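Local coordinates for DUF3992 domain-containing protein (Bacillus cereus, PDB 7A02), which probably serves as the repeating subunit of disulfide-linked pili that form appendages on Bacillus endospores, at residues A29-D39 and F92-A101; G56-F64 and V74-G82. One frame throughout, in Å; residues are numbered along the deposited sequence.

In the fold
Contacts 1 and 2 are the outer strand pairs of one antiparallel four-stranded sheet in a jelly-roll sandwich, ordered 34-38, 94-98, 60-66, 72-79. Their centres lie about 10 Å apart, and the middle strands join them through probable hydrogen bonds from Leu98 N to Thr61 O and from Thr96 N to Val63 O. Both are partly buried, with mainly apolar residues facing the second sheet and a more exposed face outside. Contact 1 pairs segments distant in sequence across a bulge and ends in a weak backbone bond between Asp39 and Asp93; contact 2 is a regular hairpin with an unbroken register. The latter packs on Ala38 and Asp39 of a second subunit, the same residues as in contact 1.

Contact 1: A29-D39 and F92-A101; sequences AAATAAIIYAD and FDTVTILGTA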
loop_
_atom_site.group_PDB
_atom_site.type_symbol
_atom_site.label_atom_id
_atom_site.label_comp_id
_atom_site.label_asym_id
_atom_site.label_seq_id
_atom_site.Cartn_x
_atom_site.Cartn_y
_atom_site.Cartn_z
ATOM N N ALA A 29 48.208 9.382 41.845
ATOM C CA ALA A 29 47.608 10.684 42.098
ATOM C C ALA A 29 48.505 11.530 42.988
ATOM O O ALA A 29 48.930 11.081 44.055
ATOM C CB ALA A 29 46.237 10.523 42.752
ATOM N N ALA A 30 48.777 12.757 42.553
ATOM C CA ALA A 30 49.486 13.725 43.370
ATOM C C ALA A 30 48.478 14.622 44.085
ATOM O O ALA A 30 47.267 14.419 44.005
ATOM C CB ALA A 30 50.448 14.544 42.515
ATOM N N ALA A 31 48.975 15.629 44.799
ATOM C CA ALA A 31 48.077 16.568 45.469
ATOM C C ALA A 31 47.756 17.775 44.607
ATOM O O ALA A 31 47.767 18.912 45.079
ATOM C CB ALA A 31 48.681 17.000 46.800
ATOM N N THR A 32 47.422 17.530 43.344
ATOM C CA THR A 32 46.916 18.525 42.410
ATOM C C THR A 32 46.022 17.793 41.424
ATOM O O THR A 32 46.133 16.579 41.247
ATOM C CB THR A 32 48.030 19.253 41.646
ATOM O OG1 THR A 32 48.912 18.294 41.054
ATOM C CG2 THR A 32 48.816 20.191 42.544
ATOM N N ALA A 33 45.128 18.534 40.785
ATOM C CA ALA A 33 44.265 17.923 39.789
ATOM C C ALA A 33 45.106 17.425 38.624
ATOM O O ALA A 33 45.933 18.163 38.084
ATOM C CB ALA A 33 43.217 18.921 39.306
ATOM N N ALA A 34 44.903 16.170 38.239
ATOM C CA ALA A 34 45.651 15.565 37.147
ATOM C C ALA A 34 44.685 15.072 36.085
ATOM O O ALA A 34 43.692 14.413 36.406
ATOM C CB ALA A 34 46.515 14.411 37.648
ATOM N N ILE A 35 44.981 15.394 34.826
ATOM C CA ILE A 35 44.142 14.961 33.717
ATOM C C ILE A 35 44.344 13.474 33.484
ATOM O O ILE A 35 45.473 13.003 33.303
ATOM C CB ILE A 35 44.466 15.761 32.449
ATOM C CG1 ILE A 35 44.384 17.257 32.725
ATOM C CG2 ILE A 35 43.522 15.383 31.335
ATOM C CD1 ILE A 35 42.978 17.764 32.867
ATOM N N ILE A 36 43.248 12.727 33.468
ATOM C CA ILE A 36 43.295 11.283 33.294
ATOM C C ILE A 36 42.649 10.848 31.989
ATOM O O ILE A 36 42.888 9.715 31.541
ATOM C CB ILE A 36 42.640 10.570 34.496
ATOM C CG1 ILE A 36 42.723 9.060 34.402
ATOM C CG2 ILE A 36 41.199 10.938 34.599
ATOM C CD1 ILE A 36 42.165 8.385 35.615
ATOM N N TYR A 37 41.889 11.722 31.334
ATOM C CA TYR A 37 41.208 11.400 30.090
ATOM C C TYR A 37 40.778 12.694 29.420
ATOM O O TYR A 37 40.413 13.650 30.102
ATOM C CB TYR A 37 39.994 10.509 30.355
ATOM C CG TYR A 37 39.174 10.212 29.135
ATOM C CD1 TYR A 37 39.544 9.215 28.257
ATOM C CD2 TYR A 37 38.029 10.924 28.864
ATOM C CE1 TYR A 37 38.800 8.942 27.148
ATOM C CE2 TYR A 37 37.281 10.656 27.758
ATOM C CZ TYR A 37 37.671 9.666 26.906
ATOM O OH TYR A 37 36.916 9.398 25.803
ATOM N N ALA A 38 40.824 12.720 28.092
ATOM C CA ALA A 38 40.455 13.914 27.348
ATOM C C ALA A 38 40.035 13.530 25.941
ATOM O O ALA A 38 40.552 12.573 25.367
ATOM C CB ALA A 38 41.606 14.915 27.292
ATOM N N ASP A 39 39.106 14.296 25.381
ATOM C CA ASP A 39 38.621 14.041 24.034
ATOM C C ASP A 39 38.249 15.361 23.378
ATOM O O ASP A 39 38.396 16.434 23.964
ATOM C CB ASP A 39 37.423 13.095 24.044
ATOM C CG ASP A 39 36.239 13.666 24.779
ATOM O OD1 ASP A 39 35.133 13.118 24.645
ATOM O OD2 ASP A 39 36.411 14.659 25.502
ATOM N N PHE A 92 30.819 15.045 28.305
ATOM C CA PHE A 92 31.927 15.521 29.111
ATOM C C PHE A 92 33.149 15.691 28.226
ATOM O O PHE A 92 33.269 15.067 27.172
ATOM C CB PHE A 92 32.238 14.572 30.271
ATOM C CG PHE A 92 32.626 13.196 29.842
ATOM C CD1 PHE A 92 31.668 12.241 29.595
ATOM C CD2 PHE A 92 33.950 12.854 29.698
ATOM C CE1 PHE A 92 32.023 10.982 29.202
ATOM C CE2 PHE A 92 34.307 11.598 29.308
ATOM C CZ PHE A 92 33.342 10.661 29.059
ATOM N N ASP A 93 34.062 16.548 28.664
ATOM C CA ASP A 93 35.217 16.911 27.860
ATOM C C ASP A 93 36.523 16.398 28.448
ATOM O O ASP A 93 37.378 15.907 27.711
ATOM C CB ASP A 93 35.261 18.435 27.707
ATOM C CG ASP A 93 36.297 18.897 26.711
ATOM O OD1 ASP A 93 37.017 18.050 26.146
ATOM O OD2 ASP A 93 36.391 20.121 26.485
ATOM N N THR A 94 36.705 16.493 29.763
ATOM C CA THR A 94 37.908 15.985 30.406
ATOM C C THR A 94 37.524 15.284 31.697
ATOM O O THR A 94 36.410 15.430 32.198
ATOM C CB THR A 94 38.916 17.095 30.715
ATOM O OG1 THR A 94 38.298 18.078 31.548
ATOM C CG2 THR A 94 39.405 17.756 29.447
ATOM N N VAL A 95 38.457 14.506 32.233
ATOM C CA VAL A 95 38.311 13.888 33.544
ATOM C C VAL A 95 39.576 14.163 34.339
ATOM O O VAL A 95 40.684 14.049 33.809
ATOM C CB VAL A 95 38.053 12.373 33.448
ATOM C CG1 VAL A 95 37.662 11.830 34.793
ATOM C CG2 VAL A 95 36.978 12.077 32.440
ATOM N N THR A 96 39.416 14.542 35.604
ATOM C CA THR A 96 40.563 14.802 36.461
ATOM C C THR A 96 40.434 14.034 37.763
ATOM O O THR A 96 39.329 13.799 38.262
ATOM C CB THR A 96 40.734 16.287 36.788
ATOM O OG1 THR A 96 39.704 16.697 37.692
ATOM C CG2 THR A 96 40.663 17.126 35.538
ATOM N N ILE A 97 41.583 13.655 38.311
ATOM C CA ILE A 97 41.658 12.989 39.603
ATOM C C ILE A 97 42.492 13.829 40.559
ATOM O O ILE A 97 43.471 14.475 40.171
ATOM C CB ILE A 97 42.222 11.555 39.498
ATOM C CG1 ILE A 97 43.646 11.573 38.956
ATOM C CG2 ILE A 97 41.333 10.688 38.649
ATOM C CD1 ILE A 97 44.331 10.248 39.041
ATOM N N LEU A 98 42.069 13.831 41.820
ATOM C CA LEU A 98 42.719 14.588 42.881
ATOM C C LEU A 98 42.909 13.675 44.078
ATOM O O LEU A 98 41.965 13.003 44.500
ATOM C CB LEU A 98 41.883 15.803 43.276
ATOM C CG LEU A 98 42.485 16.711 44.340
ATOM C CD1 LEU A 98 43.768 17.313 43.845
ATOM C CD2 LEU A 98 41.501 17.791 44.719
ATOM N N GLY A 99 44.118 13.662 44.635
ATOM C CA GLY A 99 44.422 12.837 45.784
ATOM C C GLY A 99 45.300 13.571 46.780
ATOM O O GLY A 99 45.843 14.638 46.495
ATOM N N THR A 100 45.422 12.967 47.957
ATOM C CA THR A 100 46.285 13.490 49.002
ATOM C C THR A 100 47.740 13.387 48.545
ATOM O O THR A 100 48.074 12.659 47.608
ATOM C CB THR A 100 46.037 12.725 50.302
ATOM O OG1 THR A 100 44.638 12.748 50.601
ATOM C CG2 THR A 100 46.777 13.352 51.471
ATOM N N ALA A 101 48.626 14.126 49.204
ATOM C CA ALA A 101 50.048 14.067 48.873
ATOM C C ALA A 101 50.703 12.834 49.481
ATOM O O ALA A 101 51.741 12.901 50.132
ATOM C CB ALA A 101 50.744 15.341 49.334
#
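The rings of Tyr37 and Phe92 meet rim to rim, neither lying over the other, with planes 48° apart. Tyr37 CD2 and CE2 come to the edge of the Phe92 ring, the latter 3.5 Å from Phe92 CE2, while Val95 CG2 reaches the Tyr37 ring obliquely. With CG anti to its backbone N (chi1 176°), Tyr37 places its ring beside this valine and on Ile112 of the facing sheet. The pair belongs to a jelly-roll sandwich, in which strand 34-38 borders strand 94-98 antiparallel.

A beta bulge interrupts the ladder: Ile35 pairs with Thr96, but Tyr37 pairs with Val95, leaving Ile36 as the extra residue. Its N-H is nevertheless used, pointing almost straight (179°) at Val95 O over 2.9 Å, and Val95 N returns a bond to Tyr37 O. Ile36 points inward by ordinary alternation, onto Trp27 and Phe108; the extra residue lets Tyr37 follow it onto the same face. Outside, Ile35 CD1 rests on Thr96 CG2 at 3.6 Å.

At the Asp39 end, Asp39 N gives only a weak bond to Asp93 O. The two carboxylates lie near each other, their exact placement doubtful at this resolution; Asp93 OD2 weakly accepts from Gly68 N. On the inner face, Ile36 and Ile97 cross at about a right angle, with Ile36 CD1 3.9 Å from Ile97 CG2.

Contact 2: G56-F64 and V74-G82; sequences GTGPVTIVF and VETIVVATG
A beta hairpin of strands 60-66 and 72-79 makes this contact, at one border of a jelly-roll sheet. The segment axes run nearly antiparallel, at 167°, and the register is unbroken from Val60–Val79 to Phe64–Glu75. Val60–Val79 and Ile62–Ile77 are each closed by two backbone bonds; for instance, Val60 N lies 2.9 Å from Val79 O. Phe64 N bonds Glu75 O, whereas the bond from Val74 N to Phe64 O is weak and bent, with an N-H...O angle of 122°.

The face carrying Val60, Ile62, Phe64, Ile77 and Val79 turns into the sandwich. Ile62 and Ile77 lie side by side, and Ile62 CG2, placed between the backbone N and carbonyl carbon by chi1 of -170°, touches Ile77 CB at 3.7 Å. Phe64 lies alongside Glu75, its CD1 3.6 Å from Glu75 CB, with Glu75 O at the ring edge and in its plane. The same ring packs edge-to-face with Phe87, tying the hairpin to the facing sheet.

On the other face, Val78 bridges two neighbours: its CG1 meets Pro59 CB at 3.6 Å, and its CG2 lies against Thr61. Beyond the border strand, Ile77 packs on Ala38 of the second subunit and Glu75 on Asp39 of that same second subunit, consistent with a role in pilus assembly. Thr76 OG1 gives a weak bond to Glu75 O at 3.0 Å and rests against both methyls of Val63, 3.5 Å from Val63 CG1.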
loop_
_atom_site.group_PDB
_atom_site.type_symbol
_atom_site.label_atom_id
_atom_site.label_comp_id
_atom_site.label_asym_id
_atom_site.label_seq_id
_atom_site.Cartn_x
_atom_site.Cartn_y
_atom_site.Cartn_z
ATOM N N GLY A 56 47.201 3.669 49.152
ATOM C CA GLY A 56 47.361 5.028 49.608
ATOM C C GLY A 56 46.482 5.284 50.803
ATOM O O GLY A 56 45.944 4.362 51.423
ATOM N N THR A 57 46.325 6.557 51.136
ATOM C CA THR A 57 45.445 6.973 52.212
ATOM C C THR A 57 44.618 8.159 51.749
ATOM O O THR A 57 44.988 8.874 50.817
ATOM C CB THR A 57 46.224 7.352 53.470
ATOM O OG1 THR A 57 45.310 7.812 54.470
ATOM C CG2 THR A 57 47.214 8.457 53.159
ATOM N N GLY A 58 43.484 8.359 52.403
ATOM C CA GLY A 58 42.639 9.485 52.100
ATOM C C GLY A 58 41.882 9.283 50.810
ATOM O O GLY A 58 42.338 8.596 49.893
ATOM N N PRO A 59 40.703 9.883 50.715
ATOM C CA PRO A 59 39.855 9.663 49.544
ATOM C C PRO A 59 40.441 10.301 48.296
ATOM O O PRO A 59 41.219 11.254 48.351
ATOM C CB PRO A 59 38.531 10.328 49.933
ATOM C CG PRO A 59 38.623 10.571 51.404
ATOM C CD PRO A 59 40.063 10.771 51.692
ATOM N N VAL A 60 40.051 9.747 47.153
ATOM C CA VAL A 60 40.423 10.267 45.844
ATOM C C VAL A 60 39.162 10.786 45.171
ATOM O O VAL A 60 38.124 10.114 45.187
ATOM C CB VAL A 60 41.106 9.191 44.985
ATOM C CG1 VAL A 60 41.466 9.749 43.631
ATOM C CG2 VAL A 60 42.336 8.674 45.682
ATOM N N THR A 61 39.244 11.981 44.596
ATOM C CA THR A 61 38.095 12.647 43.997
ATOM C C THR A 61 38.238 12.675 42.483
ATOM O O THR A 61 39.244 13.162 41.961
ATOM C CB THR A 61 37.953 14.069 44.530
ATOM O OG1 THR A 61 37.699 14.025 45.938
ATOM C CG2 THR A 61 36.805 14.773 43.847
ATOM N N ILE A 62 37.225 12.168 41.787
ATOM C CA ILE A 62 37.179 12.155 40.330
ATOM C C ILE A 62 36.113 13.140 39.877
ATOM O O ILE A 62 35.009 13.173 40.436
ATOM C CB ILE A 62 36.913 10.739 39.786
ATOM C CG1 ILE A 62 37.112 10.700 38.276
ATOM C CG2 ILE A 62 35.545 10.230 40.182
ATOM C CD1 ILE A 62 37.181 9.315 37.717
ATOM N N VAL A 63 36.457 13.973 38.895
ATOM C CA VAL A 63 35.562 15.013 38.405
ATOM C C VAL A 63 35.517 14.961 36.885
ATOM O O VAL A 63 36.564 14.918 36.232
ATOM C CB VAL A 63 35.998 16.413 38.874
ATOM C CG1 VAL A 63 35.001 17.442 38.421
ATOM C CG2 VAL A 63 36.124 16.449 40.376
ATOM N N PHE A 64 34.307 14.977 36.330
ATOM C CA PHE A 64 34.088 15.067 34.892
ATOM C C PHE A 64 33.757 16.508 34.533
ATOM O O PHE A 64 32.890 17.120 35.158
ATOM C CB PHE A 64 32.943 14.158 34.446
ATOM C CG PHE A 64 33.167 12.702 34.725
ATOM C CD1 PHE A 64 32.969 12.186 35.986
ATOM C CD2 PHE A 64 33.548 11.846 33.717
ATOM C CE1 PHE A 64 33.165 10.855 36.235
ATOM C CE2 PHE A 64 33.742 10.515 33.967
ATOM C CZ PHE A 64 33.551 10.022 35.226
ATOM N N VAL A 74 30.038 18.288 35.618
ATOM C CA VAL A 74 28.819 17.525 35.399
ATOM C C VAL A 74 28.711 16.338 36.344
ATOM O O VAL A 74 27.603 15.858 36.595
ATOM C CB VAL A 74 28.727 17.063 33.935
ATOM C CG1 VAL A 74 28.945 18.231 33.006
ATOM C CG2 VAL A 74 29.735 15.983 33.656
ATOM N N GLU A 75 29.829 15.854 36.886
ATOM C CA GLU A 75 29.818 14.719 37.796
ATOM C C GLU A 75 31.041 14.771 38.697
ATOM O O GLU A 75 32.121 15.176 38.261
ATOM C CB GLU A 75 29.797 13.395 37.036
ATOM C CG GLU A 75 28.419 12.888 36.724
ATOM C CD GLU A 75 27.819 12.145 37.883
ATOM O OE1 GLU A 75 26.874 12.670 38.503
ATOM O OE2 GLU A 75 28.298 11.036 38.181
ATOM N N THR A 76 30.868 14.336 39.944
ATOM C CA THR A 76 31.952 14.302 40.917
ATOM C C THR A 76 31.714 13.154 41.884
ATOM O O THR A 76 30.625 13.042 42.451
ATOM C CB THR A 76 32.048 15.621 41.683
ATOM O OG1 THR A 76 32.596 16.631 40.830
ATOM C CG2 THR A 76 32.936 15.468 42.900
ATOM N N ILE A 77 32.727 12.309 42.077
ATOM C CA ILE A 77 32.627 11.157 42.965
ATOM C C ILE A 77 33.850 11.118 43.870
ATOM O O ILE A 77 34.967 11.408 43.431
ATOM C CB ILE A 77 32.498 9.839 42.176
ATOM C CG1 ILE A 77 31.226 9.835 41.339
ATOM C CG2 ILE A 77 32.442 8.663 43.112
ATOM C CD1 ILE A 77 31.165 8.700 40.356
ATOM N N VAL A 78 33.642 10.762 45.135
ATOM C CA VAL A 78 34.717 10.631 46.115
ATOM C C VAL A 78 34.794 9.172 46.543
ATOM O O VAL A 78 33.802 8.612 47.024
ATOM C CB VAL A 78 34.494 11.545 47.326
ATOM C CG1 VAL A 78 35.343 11.092 48.483
ATOM C CG2 VAL A 78 34.816 12.974 46.965
ATOM N N VAL A 79 35.966 8.563 46.384
ATOM C CA VAL A 79 36.151 7.132 46.589
ATOM C C VAL A 79 37.174 6.925 47.696
ATOM O O VAL A 79 38.251 7.529 47.672
ATOM C CB VAL A 79 36.609 6.434 45.297
ATOM C CG1 VAL A 79 36.938 4.988 45.563
ATOM C CG2 VAL A 79 35.555 6.553 44.234
ATOM N N ALA A 80 36.837 6.075 48.662
ATOM C CA ALA A 80 37.756 5.742 49.735
ATOM C C ALA A 80 38.741 4.669 49.283
ATOM O O ALA A 80 38.555 4.006 48.263
ATOM C CB ALA A 80 36.992 5.271 50.968
ATOM N N THR A 81 39.803 4.496 50.064
ATOM C CA THR A 81 40.843 3.534 49.731
ATOM C C THR A 81 40.357 2.118 49.998
ATOM O O THR A 81 39.759 1.844 51.039
ATOM C CB THR A 81 42.106 3.811 50.538
ATOM O OG1 THR A 81 42.513 5.167 50.336
ATOM C CG2 THR A 81 43.223 2.895 50.096
ATOM N N GLY A 82 40.626 1.218 49.061
ATOM C CA GLY A 82 40.187 -0.151 49.184
ATOM C C GLY A 82 38.801 -0.433 48.656
ATOM O O GLY A 82 38.313 -1.556 48.822
#